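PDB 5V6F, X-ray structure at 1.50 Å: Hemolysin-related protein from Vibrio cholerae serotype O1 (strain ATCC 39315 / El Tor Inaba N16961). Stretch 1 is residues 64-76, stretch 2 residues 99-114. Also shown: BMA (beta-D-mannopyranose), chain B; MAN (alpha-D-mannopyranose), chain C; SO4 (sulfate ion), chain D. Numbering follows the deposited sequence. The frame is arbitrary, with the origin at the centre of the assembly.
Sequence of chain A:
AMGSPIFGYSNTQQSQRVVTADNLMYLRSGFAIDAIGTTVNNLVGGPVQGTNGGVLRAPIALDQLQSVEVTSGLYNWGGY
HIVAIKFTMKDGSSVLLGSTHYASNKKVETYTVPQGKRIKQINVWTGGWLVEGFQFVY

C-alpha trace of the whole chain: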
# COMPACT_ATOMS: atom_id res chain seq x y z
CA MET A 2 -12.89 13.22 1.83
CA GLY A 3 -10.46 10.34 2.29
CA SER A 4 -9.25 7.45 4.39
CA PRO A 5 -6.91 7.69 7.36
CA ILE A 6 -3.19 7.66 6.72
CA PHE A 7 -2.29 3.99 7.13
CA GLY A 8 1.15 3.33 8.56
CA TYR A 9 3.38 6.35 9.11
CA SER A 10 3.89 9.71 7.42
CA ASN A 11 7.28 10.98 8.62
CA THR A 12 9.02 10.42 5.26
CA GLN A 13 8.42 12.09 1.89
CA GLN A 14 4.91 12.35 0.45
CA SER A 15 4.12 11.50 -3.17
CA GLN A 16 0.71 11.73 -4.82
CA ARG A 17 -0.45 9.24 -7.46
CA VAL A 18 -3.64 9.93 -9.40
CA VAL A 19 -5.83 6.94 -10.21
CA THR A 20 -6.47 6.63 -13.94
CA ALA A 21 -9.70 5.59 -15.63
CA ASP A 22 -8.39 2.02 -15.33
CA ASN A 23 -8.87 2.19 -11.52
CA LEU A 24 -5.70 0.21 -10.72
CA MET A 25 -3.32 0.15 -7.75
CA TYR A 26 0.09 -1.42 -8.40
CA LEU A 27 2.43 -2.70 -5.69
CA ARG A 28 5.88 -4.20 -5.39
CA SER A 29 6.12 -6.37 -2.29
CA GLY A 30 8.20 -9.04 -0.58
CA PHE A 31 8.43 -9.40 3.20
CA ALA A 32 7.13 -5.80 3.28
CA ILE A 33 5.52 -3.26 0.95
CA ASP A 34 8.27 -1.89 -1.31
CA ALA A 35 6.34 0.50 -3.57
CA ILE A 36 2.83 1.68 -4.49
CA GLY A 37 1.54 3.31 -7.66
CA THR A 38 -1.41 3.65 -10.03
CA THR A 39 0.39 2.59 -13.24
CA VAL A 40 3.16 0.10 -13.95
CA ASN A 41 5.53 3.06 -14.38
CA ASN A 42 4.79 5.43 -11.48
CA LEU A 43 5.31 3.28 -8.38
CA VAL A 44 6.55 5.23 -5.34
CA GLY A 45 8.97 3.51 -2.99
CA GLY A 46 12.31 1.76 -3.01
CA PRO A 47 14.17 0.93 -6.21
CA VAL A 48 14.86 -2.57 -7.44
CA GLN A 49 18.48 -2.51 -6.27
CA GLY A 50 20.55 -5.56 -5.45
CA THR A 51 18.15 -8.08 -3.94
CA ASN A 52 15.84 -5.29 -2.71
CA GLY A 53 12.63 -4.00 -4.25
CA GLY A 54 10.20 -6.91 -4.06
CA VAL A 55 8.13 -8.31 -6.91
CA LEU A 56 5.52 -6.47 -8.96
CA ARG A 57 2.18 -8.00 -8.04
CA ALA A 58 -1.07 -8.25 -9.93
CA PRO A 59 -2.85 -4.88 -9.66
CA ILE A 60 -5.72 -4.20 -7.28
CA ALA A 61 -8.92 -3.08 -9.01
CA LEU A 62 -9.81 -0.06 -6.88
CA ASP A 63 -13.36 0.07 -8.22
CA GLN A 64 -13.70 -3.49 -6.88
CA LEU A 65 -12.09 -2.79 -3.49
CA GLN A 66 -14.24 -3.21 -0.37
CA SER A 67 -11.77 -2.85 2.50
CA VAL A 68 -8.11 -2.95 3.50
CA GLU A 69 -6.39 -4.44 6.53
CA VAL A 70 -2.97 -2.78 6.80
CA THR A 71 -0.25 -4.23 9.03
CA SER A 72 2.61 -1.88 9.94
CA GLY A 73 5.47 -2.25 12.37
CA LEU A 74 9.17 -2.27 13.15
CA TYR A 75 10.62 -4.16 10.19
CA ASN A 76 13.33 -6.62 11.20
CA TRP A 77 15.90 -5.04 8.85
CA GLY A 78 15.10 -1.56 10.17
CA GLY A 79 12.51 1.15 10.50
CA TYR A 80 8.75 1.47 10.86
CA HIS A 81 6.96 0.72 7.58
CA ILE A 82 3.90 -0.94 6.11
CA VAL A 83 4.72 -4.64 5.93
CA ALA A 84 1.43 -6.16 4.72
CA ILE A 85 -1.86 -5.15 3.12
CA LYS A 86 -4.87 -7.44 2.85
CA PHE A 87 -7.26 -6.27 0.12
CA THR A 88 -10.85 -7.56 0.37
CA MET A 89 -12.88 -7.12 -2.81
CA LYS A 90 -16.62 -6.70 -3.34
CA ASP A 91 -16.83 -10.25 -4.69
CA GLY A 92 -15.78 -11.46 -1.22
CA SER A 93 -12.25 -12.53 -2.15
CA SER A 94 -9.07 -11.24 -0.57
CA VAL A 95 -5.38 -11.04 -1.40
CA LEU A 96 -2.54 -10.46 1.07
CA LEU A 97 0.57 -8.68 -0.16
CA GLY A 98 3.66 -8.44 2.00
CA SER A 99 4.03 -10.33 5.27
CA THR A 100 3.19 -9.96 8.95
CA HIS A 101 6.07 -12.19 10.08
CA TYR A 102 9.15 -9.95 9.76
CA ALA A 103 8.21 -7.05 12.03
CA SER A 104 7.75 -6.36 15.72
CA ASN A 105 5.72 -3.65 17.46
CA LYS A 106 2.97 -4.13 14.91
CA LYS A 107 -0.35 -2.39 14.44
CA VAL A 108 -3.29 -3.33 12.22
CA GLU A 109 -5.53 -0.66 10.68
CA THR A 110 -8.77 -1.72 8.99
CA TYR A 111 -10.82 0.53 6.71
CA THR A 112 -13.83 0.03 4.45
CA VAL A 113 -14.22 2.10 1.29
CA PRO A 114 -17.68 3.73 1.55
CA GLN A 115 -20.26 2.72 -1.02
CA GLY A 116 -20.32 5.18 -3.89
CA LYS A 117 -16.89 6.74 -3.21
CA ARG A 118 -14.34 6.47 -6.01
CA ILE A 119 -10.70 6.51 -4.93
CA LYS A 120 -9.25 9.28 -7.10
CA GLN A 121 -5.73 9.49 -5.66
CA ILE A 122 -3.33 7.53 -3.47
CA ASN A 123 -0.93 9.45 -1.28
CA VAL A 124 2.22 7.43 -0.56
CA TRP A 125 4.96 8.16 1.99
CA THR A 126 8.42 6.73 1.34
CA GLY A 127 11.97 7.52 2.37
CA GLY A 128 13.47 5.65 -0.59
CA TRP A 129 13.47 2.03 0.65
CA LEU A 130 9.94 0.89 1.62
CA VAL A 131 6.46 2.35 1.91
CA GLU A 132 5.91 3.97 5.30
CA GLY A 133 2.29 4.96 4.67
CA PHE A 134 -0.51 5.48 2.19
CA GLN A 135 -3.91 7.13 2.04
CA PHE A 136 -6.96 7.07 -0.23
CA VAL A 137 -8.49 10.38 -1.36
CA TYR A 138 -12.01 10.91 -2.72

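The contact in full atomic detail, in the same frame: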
# COMPACT_ATOMS: atom_id res chain seq x y z
N GLN A 64 -13.22 -2.24 -7.45
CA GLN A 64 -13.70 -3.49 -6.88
C GLN A 64 -13.31 -3.65 -5.42
O GLN A 64 -13.67 -4.65 -4.80
CB GLN A 64 -13.16 -4.65 -7.73
CG GLN A 64 -13.77 -4.69 -9.13
CD GLN A 64 -12.86 -5.34 -10.16
OE1 GLN A 64 -12.73 -4.85 -11.29
NE2 GLN A 64 -12.24 -6.45 -9.79
N LEU A 65 -12.62 -2.67 -4.84
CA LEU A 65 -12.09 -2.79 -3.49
C LEU A 65 -13.18 -2.51 -2.45
O LEU A 65 -13.87 -1.49 -2.53
CB LEU A 65 -10.91 -1.84 -3.29
CG LEU A 65 -10.21 -1.87 -1.94
CD1 LEU A 65 -9.60 -3.24 -1.66
CD2 LEU A 65 -9.15 -0.78 -1.88
N GLN A 66 -13.32 -3.40 -1.48
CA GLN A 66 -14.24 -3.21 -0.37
C GLN A 66 -13.55 -2.67 0.87
O GLN A 66 -14.01 -1.68 1.45
CB GLN A 66 -14.97 -4.52 -0.04
CG GLN A 66 -15.91 -4.40 1.15
CD GLN A 66 -16.71 -5.67 1.40
OE1 GLN A 66 -16.65 -6.62 0.63
NE2 GLN A 66 -17.48 -5.67 2.49
N SER A 67 -12.44 -3.27 1.28
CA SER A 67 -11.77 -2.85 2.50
C SER A 67 -10.30 -3.24 2.44
O SER A 67 -9.88 -4.09 1.65
CB SER A 67 -12.43 -3.48 3.73
OG SER A 67 -12.28 -4.89 3.70
N VAL A 68 -9.52 -2.61 3.32
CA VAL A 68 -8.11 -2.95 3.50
C VAL A 68 -7.86 -3.23 4.97
O VAL A 68 -8.50 -2.67 5.86
CB VAL A 68 -7.16 -1.83 3.00
CG1 VAL A 68 -7.27 -1.68 1.49
CG2 VAL A 68 -7.46 -0.50 3.70
N GLU A 69 -6.92 -4.14 5.20
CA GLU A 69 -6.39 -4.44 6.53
C GLU A 69 -4.88 -4.26 6.41
O GLU A 69 -4.22 -5.07 5.75
CB GLU A 69 -6.77 -5.85 6.96
CG GLU A 69 -6.39 -6.24 8.37
CD GLU A 69 -6.86 -7.64 8.70
OE1 GLU A 69 -6.12 -8.61 8.41
OE2 GLU A 69 -7.98 -7.78 9.24
N VAL A 70 -4.35 -3.20 7.01
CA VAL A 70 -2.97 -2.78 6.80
C VAL A 70 -2.19 -3.10 8.06
O VAL A 70 -2.52 -2.61 9.15
CB VAL A 70 -2.88 -1.28 6.47
CG1 VAL A 70 -1.42 -0.87 6.24
CG2 VAL A 70 -3.73 -0.95 5.26
N THR A 71 -1.14 -3.90 7.92
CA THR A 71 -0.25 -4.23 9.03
C THR A 71 1.04 -3.43 8.87
O THR A 71 1.70 -3.49 7.83
CB THR A 71 0.04 -5.72 9.08
OG1 THR A 71 -1.19 -6.45 9.16
CG2 THR A 71 0.90 -6.07 10.30
N SER A 72 1.39 -2.67 9.91
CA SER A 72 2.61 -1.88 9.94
C SER A 72 3.39 -2.25 11.19
O SER A 72 2.82 -2.76 12.16
CB SER A 72 2.31 -0.38 9.93
OG SER A 72 1.43 -0.02 8.88
N GLY A 73 4.69 -1.99 11.18
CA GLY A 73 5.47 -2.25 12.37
C GLY A 73 6.95 -1.98 12.16
O GLY A 73 7.36 -1.40 11.16
N LEU A 74 7.72 -2.41 13.15
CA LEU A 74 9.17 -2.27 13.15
C LEU A 74 9.76 -3.42 12.36
O LEU A 74 9.94 -4.53 12.88
CB LEU A 74 9.71 -2.24 14.58
CG LEU A 74 11.23 -2.10 14.72
CD1 LEU A 74 11.74 -0.83 14.06
CD2 LEU A 74 11.62 -2.12 16.19
N TYR A 75 10.06 -3.16 11.09
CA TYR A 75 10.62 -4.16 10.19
C TYR A 75 11.95 -4.68 10.73
O TYR A 75 12.77 -3.91 11.25
CB TYR A 75 10.79 -3.53 8.81
CG TYR A 75 11.17 -4.48 7.70
CD1 TYR A 75 10.42 -5.62 7.43
CD2 TYR A 75 12.25 -4.20 6.87
CE1 TYR A 75 10.76 -6.47 6.40
CE2 TYR A 75 12.60 -5.05 5.83
CZ TYR A 75 11.85 -6.18 5.60
OH TYR A 75 12.17 -7.03 4.57
N ASN A 76 12.17 -5.99 10.58
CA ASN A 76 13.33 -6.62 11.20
C ASN A 76 14.66 -6.13 10.64
O ASN A 76 15.68 -6.25 11.31
CB ASN A 76 13.26 -8.14 11.03
CG ASN A 76 12.27 -8.78 11.98
OD1 ASN A 76 11.80 -8.18 12.94
ND2 ASN A 76 11.94 -10.02 11.69
N SER A 99 3.97 -9.31 4.22
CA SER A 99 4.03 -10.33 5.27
C SER A 99 3.87 -9.67 6.63
O SER A 99 4.29 -8.53 6.84
CB SER A 99 5.36 -11.10 5.23
OG SER A 99 5.46 -11.99 6.34
N THR A 100 3.28 -10.41 7.57
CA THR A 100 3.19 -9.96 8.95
C THR A 100 4.27 -10.56 9.84
O THR A 100 4.28 -10.29 11.04
CB THR A 100 1.81 -10.30 9.54
OG1 THR A 100 1.64 -11.73 9.59
CG2 THR A 100 0.69 -9.69 8.70
N HIS A 101 5.19 -11.34 9.28
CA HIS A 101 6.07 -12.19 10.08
C HIS A 101 7.47 -11.63 10.28
O HIS A 101 8.26 -12.23 11.02
CB HIS A 101 6.16 -13.58 9.45
CG HIS A 101 4.86 -14.32 9.44
ND1 HIS A 101 4.45 -15.13 10.48
CD2 HIS A 101 3.86 -14.35 8.53
CE1 HIS A 101 3.27 -15.64 10.20
NE2 HIS A 101 2.89 -15.18 9.02
N TYR A 102 7.80 -10.49 9.67
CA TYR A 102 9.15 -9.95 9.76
C TYR A 102 9.15 -8.55 10.37
O TYR A 102 9.96 -7.69 10.00
CB TYR A 102 9.82 -9.95 8.39
CG TYR A 102 9.91 -11.35 7.82
CD1 TYR A 102 8.88 -11.88 7.07
CD2 TYR A 102 11.02 -12.14 8.07
CE1 TYR A 102 8.95 -13.16 6.56
CE2 TYR A 102 11.11 -13.43 7.57
CZ TYR A 102 10.07 -13.93 6.82
OH TYR A 102 10.14 -15.21 6.31
N ALA A 103 8.27 -8.32 11.33
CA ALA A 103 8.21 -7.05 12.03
C ALA A 103 7.72 -7.27 13.45
O ALA A 103 6.90 -8.16 13.71
CB ALA A 103 7.30 -6.05 11.31
N SER A 104 8.22 -6.45 14.35
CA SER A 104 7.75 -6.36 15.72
C SER A 104 6.96 -5.07 15.90
O SER A 104 6.82 -4.27 14.96
CB SER A 104 8.92 -6.42 16.70
OG SER A 104 9.73 -5.26 16.58
N ASN A 105 6.44 -4.87 17.11
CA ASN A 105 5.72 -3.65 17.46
C ASN A 105 4.69 -3.29 16.40
O ASN A 105 4.61 -2.16 15.92
CB ASN A 105 6.69 -2.50 17.69
CG ASN A 105 7.73 -2.82 18.74
OD1 ASN A 105 7.40 -3.38 19.79
ND2 ASN A 105 8.98 -2.50 18.46
N LYS A 106 3.87 -4.27 16.04
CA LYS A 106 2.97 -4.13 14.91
C LYS A 106 1.67 -3.46 15.32
O LYS A 106 1.27 -3.46 16.49
CB LYS A 106 2.68 -5.49 14.27
CG LYS A 106 3.90 -6.11 13.58
CD LYS A 106 3.58 -7.43 12.87
CE LYS A 106 3.16 -8.53 13.84
NZ LYS A 106 4.18 -8.79 14.88
N LYS A 107 1.02 -2.87 14.33
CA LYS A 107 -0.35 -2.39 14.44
C LYS A 107 -1.10 -2.84 13.20
O LYS A 107 -0.51 -3.08 12.14
CB LYS A 107 -0.42 -0.87 14.56
CG LYS A 107 0.15 -0.12 13.37
CD LYS A 107 -0.10 1.38 13.49
CE LYS A 107 0.44 2.13 12.28
NZ LYS A 107 0.03 3.56 12.28
N VAL A 108 -2.42 -2.97 13.33
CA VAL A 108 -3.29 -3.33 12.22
C VAL A 108 -4.39 -2.28 12.12
O VAL A 108 -5.07 -2.00 13.11
CB VAL A 108 -3.89 -4.74 12.40
CG1 VAL A 108 -4.73 -5.13 11.18
CG2 VAL A 108 -2.80 -5.76 12.64
N GLU A 109 -4.54 -1.70 10.94
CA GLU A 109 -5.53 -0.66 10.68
C GLU A 109 -6.46 -1.15 9.58
O GLU A 109 -6.00 -1.53 8.49
CB GLU A 109 -4.83 0.65 10.29
CG GLU A 109 -3.99 1.21 11.43
CD GLU A 109 -2.99 2.27 11.00
OE1 GLU A 109 -2.37 2.12 9.92
OE2 GLU A 109 -2.82 3.26 11.74
N THR A 110 -7.76 -1.16 9.87
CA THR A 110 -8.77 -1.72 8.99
C THR A 110 -9.72 -0.60 8.56
O THR A 110 -10.15 0.21 9.39
CB THR A 110 -9.54 -2.84 9.68
OG1 THR A 110 -8.63 -3.85 10.13
CG2 THR A 110 -10.55 -3.47 8.74
N TYR A 111 -10.03 -0.56 7.27
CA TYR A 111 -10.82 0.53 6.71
C TYR A 111 -11.63 0.03 5.54
O TYR A 111 -11.12 -0.70 4.68
CB TYR A 111 -9.91 1.68 6.27
CG TYR A 111 -10.64 2.80 5.56
CD1 TYR A 111 -11.28 3.80 6.28
CD2 TYR A 111 -10.69 2.85 4.17
CE1 TYR A 111 -11.94 4.82 5.64
CE2 TYR A 111 -11.35 3.87 3.53
CZ TYR A 111 -11.98 4.86 4.27
OH TYR A 111 -12.64 5.88 3.63
N THR A 112 -12.90 0.43 5.50
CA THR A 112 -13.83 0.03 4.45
C THR A 112 -14.12 1.23 3.56
O THR A 112 -14.48 2.31 4.05
CB THR A 112 -15.13 -0.52 5.05
OG1 THR A 112 -14.83 -1.71 5.79
CG2 THR A 112 -16.16 -0.84 3.98
N VAL A 113 -13.95 1.04 2.25
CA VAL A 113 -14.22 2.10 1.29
C VAL A 113 -15.73 2.32 1.25
O VAL A 113 -16.48 1.38 0.96
CB VAL A 113 -13.67 1.74 -0.10
CG1 VAL A 113 -13.88 2.91 -1.07
CG2 VAL A 113 -12.20 1.38 -0.02
N PRO A 114 -16.23 3.53 1.54
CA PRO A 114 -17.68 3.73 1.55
C PRO A 114 -18.30 3.47 0.19
O PRO A 114 -17.71 3.75 -0.86
CB PRO A 114 -17.83 5.20 1.96
CG PRO A 114 -16.56 5.56 2.62
CD PRO A 114 -15.50 4.75 1.94
C1 BMA B . 16.93 -10.23 3.88
C2 BMA B . 17.73 -9.01 3.43
C3 BMA B . 16.86 -7.74 3.56
C4 BMA B . 15.45 -7.93 2.97
C5 BMA B . 14.83 -9.25 3.44
C6 BMA B . 13.54 -9.58 2.74
O1 BMA B . 17.69 -11.38 3.63
O2 BMA B . 18.12 -9.14 2.07
O3 BMA B . 17.44 -6.63 2.93
O4 BMA B . 14.63 -6.81 3.35
O5 BMA B . 15.74 -10.33 3.16
O6 BMA B . 13.70 -9.28 1.36
C1 MAN C . 12.45 -9.43 0.69
C2 MAN C . 12.71 -9.32 -0.81
C3 MAN C . 13.15 -7.91 -1.14
C4 MAN C . 12.16 -6.86 -0.56
C5 MAN C . 11.90 -7.12 0.94
C6 MAN C . 10.80 -6.23 1.54
O2 MAN C . 11.52 -9.55 -1.56
O3 MAN C . 13.31 -7.73 -2.54
O4 MAN C . 12.71 -5.56 -0.70
O5 MAN C . 11.50 -8.49 1.12
O6 MAN C . 9.60 -6.41 0.79
S SO4 D . 4.24 -7.29 18.50
O1 SO4 D . 4.11 -6.12 19.36
O2 SO4 D . 5.63 -7.73 18.46
O3 SO4 D . 3.79 -6.94 17.15
O4 SO4 D . 3.40 -8.36 19.02
O HOH W 1 -16.59 0.04 -1.73
O HOH W 2 -9.14 -6.40 10.92
O HOH W 3 -1.08 -0.31 9.93
O HOH W 4 12.08 -5.77 14.40

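How do the two backbones hold together? Strand 65-75 runs antiparallel to the second-stretch strand that ends at T112, their directions differing by 163°, and a ladder of amide-to-carbonyl hydrogen bonds joins them. V68, V70 and S72 each bond both ways: V68 N to Y111 O is 2.8 Å and Y111 N to V68 O 3.0 Å; V70 N to E109 O and E109 N to V70 O are both 2.8 Å; S72 N to K107 O is 3.0 Å and K107 N to S72 O 2.8 Å. V113 N extends the ladder to Q66 O at 2.8 Å. Between these pairs lie S67 with T112, E69 with T110 and T71 with V108, where the strands come closer and CA-H groups approach the carbonyls, as in V108 CA to V70 O at 3.2 Å.

What happens where the second stretch turns its corner at S104 and N105? The register slips by one residue between S72 and L74, a beta bulge, and pairing then resumes: L74 N reaches S104 O at 2.7 Å, S104 N returns to L74 O at 3.0 Å, and N76 N bonds Y102 O at 2.8 Å. G73 sits at the slip, its CA 4.0 Å from K106 CA. A CB on G73 would point toward the second stretch and clash with S104 O and K106 CG, so the absence of a side chain permits this close passage. At the corner a sulfate, probably from the crystallisation liquor, accepts hydrogen bonds at its O3 from K106 N (2.9 Å) and K106 NZ (3.0 Å), while N105 N gives a weak one to its O2 at 3.3 Å.

Which side chains meet on the faces of the sheet? Alternation puts S67, E69 and T71 on one face with T112, T110 and V108, where contacts run partly on the diagonal: the aliphatic part of E69 packs its CG 3.4 Å from V108 CG1. The other face carries V68, V70 and S72 with Y111, E109 and K107. There V68 CG2 lies 4.2 Å from Y111 CB, and S72 CB is 3.9 Å from K107 CE. K107 NZ in turn forms a salt bridge with E109 OE2 at 2.9 Å, linking alternate residues of one strand. Apolar contacts also occur near both ends, with L65 CD2 4.2 Å from V113 CG2 and Y75 CE1 4.1 Å from Y102 CB. The Y75 hydroxyl continues outward to the bound beta-D-mannopyranose, its OH 2.8 Å from BMA O4 in a hydrogen bond.

Where does water complete the polar contacts? One water donates to V70 O (2.8 Å) and E109 OE1 (2.8 Å) and accepts from S72 OG (2.7 Å), joining S72 to a carboxylate its hydroxyl does not reach directly. Another donates to E69 OE2 at 2.5 Å and hydrogen-bonds T110 OG1 at 2.7 Å. Beyond the bulge, a third donates to L74 O (2.9 Å) and N76 OD1 (2.8 Å) and accepts from S104 OG (3.2 Å).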